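Local coordinates for CBS domain protein (Streptococcus pneumoniae serotype 4, PDB 7LZG) that is of unknown function but carries a pair of CBS domains, modules that in many relatives bind adenine nucleotides and regulate partner proteins or domains, at residues A28-T40 against Q80-T92. Numbering follows the deposited sequence.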
# COMPACT_ATOMS: atom_id res chain seq x y z
N ALA B 28 4.01 8.09 -13.26
CA ALA B 28 4.38 7.17 -14.33
C ALA B 28 3.17 6.30 -14.65
O ALA B 28 2.66 5.59 -13.77
CB ALA B 28 5.57 6.31 -13.92
N VAL B 29 2.68 6.39 -15.88
CA VAL B 29 1.55 5.59 -16.34
C VAL B 29 2.03 4.64 -17.43
O VAL B 29 3.14 4.76 -17.95
CB VAL B 29 0.38 6.46 -16.84
CG1 VAL B 29 0.04 7.53 -15.81
CG2 VAL B 29 0.71 7.09 -18.18
N LEU B 30 1.17 3.68 -17.77
CA LEU B 30 1.47 2.68 -18.78
C LEU B 30 0.37 2.66 -19.83
O LEU B 30 -0.82 2.73 -19.50
CB LEU B 30 1.62 1.28 -18.16
CG LEU B 30 2.83 1.03 -17.25
CD1 LEU B 30 2.76 -0.35 -16.62
CD2 LEU B 30 4.12 1.20 -18.04
N ILE B 31 0.77 2.57 -21.10
CA ILE B 31 -0.20 2.36 -22.17
C ILE B 31 -0.73 0.94 -22.11
O ILE B 31 -0.00 -0.01 -21.77
CB ILE B 31 0.41 2.66 -23.55
CG1 ILE B 31 1.85 2.14 -23.63
CG2 ILE B 31 0.32 4.14 -23.88
CD1 ILE B 31 2.48 2.30 -24.99
N ASP B 32 -2.01 0.78 -22.46
CA ASP B 32 -2.63 -0.54 -22.40
C ASP B 32 -2.03 -1.51 -23.41
O ASP B 32 -2.24 -2.72 -23.28
CB ASP B 32 -4.14 -0.42 -22.62
CG ASP B 32 -4.49 0.36 -23.87
OD1 ASP B 32 -3.58 0.90 -24.52
OD2 ASP B 32 -5.70 0.42 -24.20
N THR B 33 -1.29 -1.02 -24.40
CA THR B 33 -0.68 -1.86 -25.42
C THR B 33 0.74 -2.27 -25.07
O THR B 33 1.38 -2.99 -25.85
CB THR B 33 -0.69 -1.14 -26.77
OG1 THR B 33 0.06 0.08 -26.67
CG2 THR B 33 -2.12 -0.82 -27.19
N HIS B 34 1.27 -1.84 -23.93
CA HIS B 34 2.58 -2.29 -23.48
C HIS B 34 2.54 -3.79 -23.22
O HIS B 34 1.60 -4.31 -22.63
CB HIS B 34 2.98 -1.54 -22.20
CG HIS B 34 4.43 -1.68 -21.85
ND1 HIS B 34 5.38 -0.76 -22.21
CD2 HIS B 34 5.08 -2.65 -21.16
CE1 HIS B 34 6.56 -1.14 -21.77
NE2 HIS B 34 6.41 -2.29 -21.12
N ASN B 35 3.58 -4.49 -23.68
CA ASN B 35 3.61 -5.93 -23.52
C ASN B 35 3.85 -6.31 -22.06
O ASN B 35 4.61 -5.64 -21.35
CB ASN B 35 4.66 -6.56 -24.43
CG ASN B 35 6.08 -6.18 -24.05
OD1 ASN B 35 6.75 -6.89 -23.31
ND2 ASN B 35 6.54 -5.04 -24.56
N ALA B 36 3.19 -7.38 -21.62
CA ALA B 36 3.21 -7.74 -20.20
C ALA B 36 4.58 -8.20 -19.72
O ALA B 36 4.81 -8.22 -18.51
CB ALA B 36 2.18 -8.84 -19.94
N ASP B 37 5.49 -8.55 -20.63
CA ASP B 37 6.81 -9.00 -20.21
C ASP B 37 7.66 -7.83 -19.74
O ASP B 37 8.24 -7.88 -18.65
CB ASP B 37 7.50 -9.74 -21.36
CG ASP B 37 8.82 -10.36 -20.94
OD1 ASP B 37 8.80 -11.33 -20.16
OD2 ASP B 37 9.88 -9.86 -21.38
N HIS B 38 7.75 -6.77 -20.54
CA HIS B 38 8.55 -5.62 -20.15
C HIS B 38 7.88 -4.82 -19.04
O HIS B 38 8.56 -4.13 -18.27
CB HIS B 38 8.82 -4.73 -21.36
CG HIS B 38 9.86 -3.67 -21.12
ND1 HIS B 38 9.53 -2.35 -20.88
CD2 HIS B 38 11.21 -3.73 -21.07
CE1 HIS B 38 10.63 -1.65 -20.70
NE2 HIS B 38 11.67 -2.47 -20.81
N ALA B 39 6.54 -4.88 -18.95
CA ALA B 39 5.85 -4.21 -17.86
C ALA B 39 6.22 -4.81 -16.51
O ALA B 39 6.23 -4.10 -15.50
CB ALA B 39 4.34 -4.27 -18.08
N THR B 40 6.52 -6.11 -16.47
CA THR B 40 6.98 -6.73 -15.23
C THR B 40 8.33 -6.16 -14.81
O THR B 40 8.55 -5.83 -13.64
CB THR B 40 7.06 -8.25 -15.38
OG1 THR B 40 5.80 -8.75 -15.85
CG2 THR B 40 7.38 -8.90 -14.04
N GLN B 80 6.96 -17.21 -21.58
CA GLN B 80 7.56 -15.88 -21.59
C GLN B 80 7.39 -15.20 -22.94
O GLN B 80 7.13 -14.00 -23.01
CB GLN B 80 9.03 -15.97 -21.21
CG GLN B 80 9.74 -14.62 -21.15
CD GLN B 80 11.15 -14.73 -20.62
OE1 GLN B 80 11.62 -15.83 -20.31
NE2 GLN B 80 11.84 -13.60 -20.52
N GLU B 81 7.51 -15.97 -24.03
CA GLU B 81 7.41 -15.37 -25.36
C GLU B 81 5.99 -14.91 -25.66
O GLU B 81 5.80 -13.91 -26.36
CB GLU B 81 7.88 -16.36 -26.42
CG GLU B 81 7.96 -15.77 -27.82
CD GLU B 81 8.38 -16.78 -28.87
OE1 GLU B 81 8.44 -17.98 -28.54
OE2 GLU B 81 8.66 -16.37 -30.01
N ILE B 82 4.98 -15.62 -25.15
CA ILE B 82 3.60 -15.24 -25.38
C ILE B 82 3.29 -13.88 -24.78
O ILE B 82 2.41 -13.16 -25.28
CB ILE B 82 2.66 -16.34 -24.85
CG1 ILE B 82 2.85 -17.63 -25.65
CG2 ILE B 82 1.20 -15.90 -24.88
CD1 ILE B 82 1.85 -18.71 -25.32
N MSE B 83 4.01 -13.48 -23.74
CA MSE B 83 3.74 -12.20 -23.10
C MSE B 83 4.58 -11.07 -23.66
O MSE B 83 4.38 -9.91 -23.30
CB MSE B 83 3.93 -12.33 -21.60
CG MSE B 83 2.81 -13.12 -20.97
SE MSE B 83 2.84 -13.09 -19.05
CE MSE B 83 0.94 -13.33 -18.77
N ALA B 84 5.52 -11.40 -24.54
CA ALA B 84 6.13 -10.36 -25.35
C ALA B 84 5.16 -9.81 -26.39
O ALA B 84 5.43 -8.76 -26.98
CB ALA B 84 7.39 -10.89 -26.04
N ASP B 85 4.04 -10.50 -26.61
CA ASP B 85 3.03 -10.09 -27.56
C ASP B 85 1.69 -9.80 -26.90
O ASP B 85 0.75 -9.37 -27.58
CB ASP B 85 2.85 -11.17 -28.64
CG ASP B 85 2.14 -10.66 -29.88
OD1 ASP B 85 2.71 -9.81 -30.59
OD2 ASP B 85 1.01 -11.11 -30.14
N THR B 86 1.58 -10.00 -25.58
CA THR B 86 0.32 -9.80 -24.86
C THR B 86 0.26 -8.40 -24.28
O THR B 86 1.14 -8.00 -23.51
CB THR B 86 0.18 -10.83 -23.74
OG1 THR B 86 0.40 -12.15 -24.26
CG2 THR B 86 -1.21 -10.76 -23.14
N ASP B 87 -0.80 -7.67 -24.61
CA ASP B 87 -1.02 -6.35 -24.02
C ASP B 87 -1.45 -6.48 -22.56
O ASP B 87 -2.11 -7.44 -22.17
CB ASP B 87 -2.09 -5.59 -24.81
CG ASP B 87 -1.70 -5.38 -26.26
OD1 ASP B 87 -0.55 -5.72 -26.63
OD2 ASP B 87 -2.54 -4.88 -27.04
N ILE B 88 -1.06 -5.48 -21.76
CA ILE B 88 -1.41 -5.48 -20.34
C ILE B 88 -2.88 -5.18 -20.09
O ILE B 88 -3.36 -5.40 -18.98
CB ILE B 88 -0.56 -4.46 -19.55
CG1 ILE B 88 -0.80 -3.04 -20.06
CG2 ILE B 88 0.91 -4.83 -19.60
CD1 ILE B 88 -0.15 -1.98 -19.20
N VAL B 89 -3.60 -4.69 -21.10
CA VAL B 89 -5.02 -4.40 -20.94
C VAL B 89 -5.80 -5.68 -20.65
O VAL B 89 -6.84 -5.65 -19.98
CB VAL B 89 -5.57 -3.67 -22.18
CG1 VAL B 89 -5.41 -4.54 -23.42
CG2 VAL B 89 -7.02 -3.27 -21.97
N HIS B 90 -5.30 -6.82 -21.13
CA HIS B 90 -5.97 -8.10 -20.88
C HIS B 90 -5.87 -8.53 -19.42
O HIS B 90 -6.53 -9.50 -19.04
CB HIS B 90 -5.39 -9.18 -21.79
CG HIS B 90 -5.69 -8.97 -23.24
ND1 HIS B 90 -6.93 -8.59 -23.70
CD2 HIS B 90 -4.90 -9.08 -24.33
CE1 HIS B 90 -6.89 -8.48 -25.01
NE2 HIS B 90 -5.67 -8.77 -25.42
N MSE B 91 -5.07 -7.84 -18.61
CA MSE B 91 -4.94 -8.17 -17.20
C MSE B 91 -5.03 -6.92 -16.34
O MSE B 91 -4.82 -6.97 -15.13
CB MSE B 91 -3.62 -8.90 -16.94
CG MSE B 91 -2.39 -8.05 -17.18
SE MSE B 91 -0.90 -9.12 -17.81
CE MSE B 91 -1.64 -9.62 -19.55
N THR B 92 -5.33 -5.80 -16.98
CA THR B 92 -5.54 -4.56 -16.24
C THR B 92 -6.84 -4.64 -15.46
O THR B 92 -7.86 -5.09 -15.98
CB THR B 92 -5.56 -3.37 -17.20
OG1 THR B 92 -4.32 -3.33 -17.93
CG2 THR B 92 -5.73 -2.07 -16.44
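Asn35 and Asp87 face each other in a single beta bridge (CA to CA 4.7 Å), where Ile88 N donates to His34 O and Ala36 N to Thr86 O. Further backbone bonds flank it: Val89 N donates to Asp32 O and Asp37 N to Met83 O. The amides of Ala36 and Asp37, early in helix 36-45 with no preceding turn to accept them, thus bond to the carbonyls of Thr86 and Met83. Asn35 suits the N-cap because its short side chain, with CG between the backbone N and carbonyl carbon (chi1 66°), turns OD1 back to accept from His38 N at 2.9 Å, replacing the carbonyl a preceding turn would supply; its CB rests on the carbonyl oxygens of Met83 and Ala84. Ile88 fills the buried middle with both branches: CD1 reaches Leu30 CB at 3.9 Å, and CG2 lies 3.8 Å from Ala39 CB. Small Ala36 lets the chains come close, its CB touching the selenium of selenomethionine Met91 at 3.8 Å. Ile88 and Met91 both pack on Ile64 of strand 60-65. Segment 80-92, leading into the second CBS motif, packs on the first, as strand 21-23 pairs with 127-132: an exchange consistent with the pseudo-twofold CBS pair.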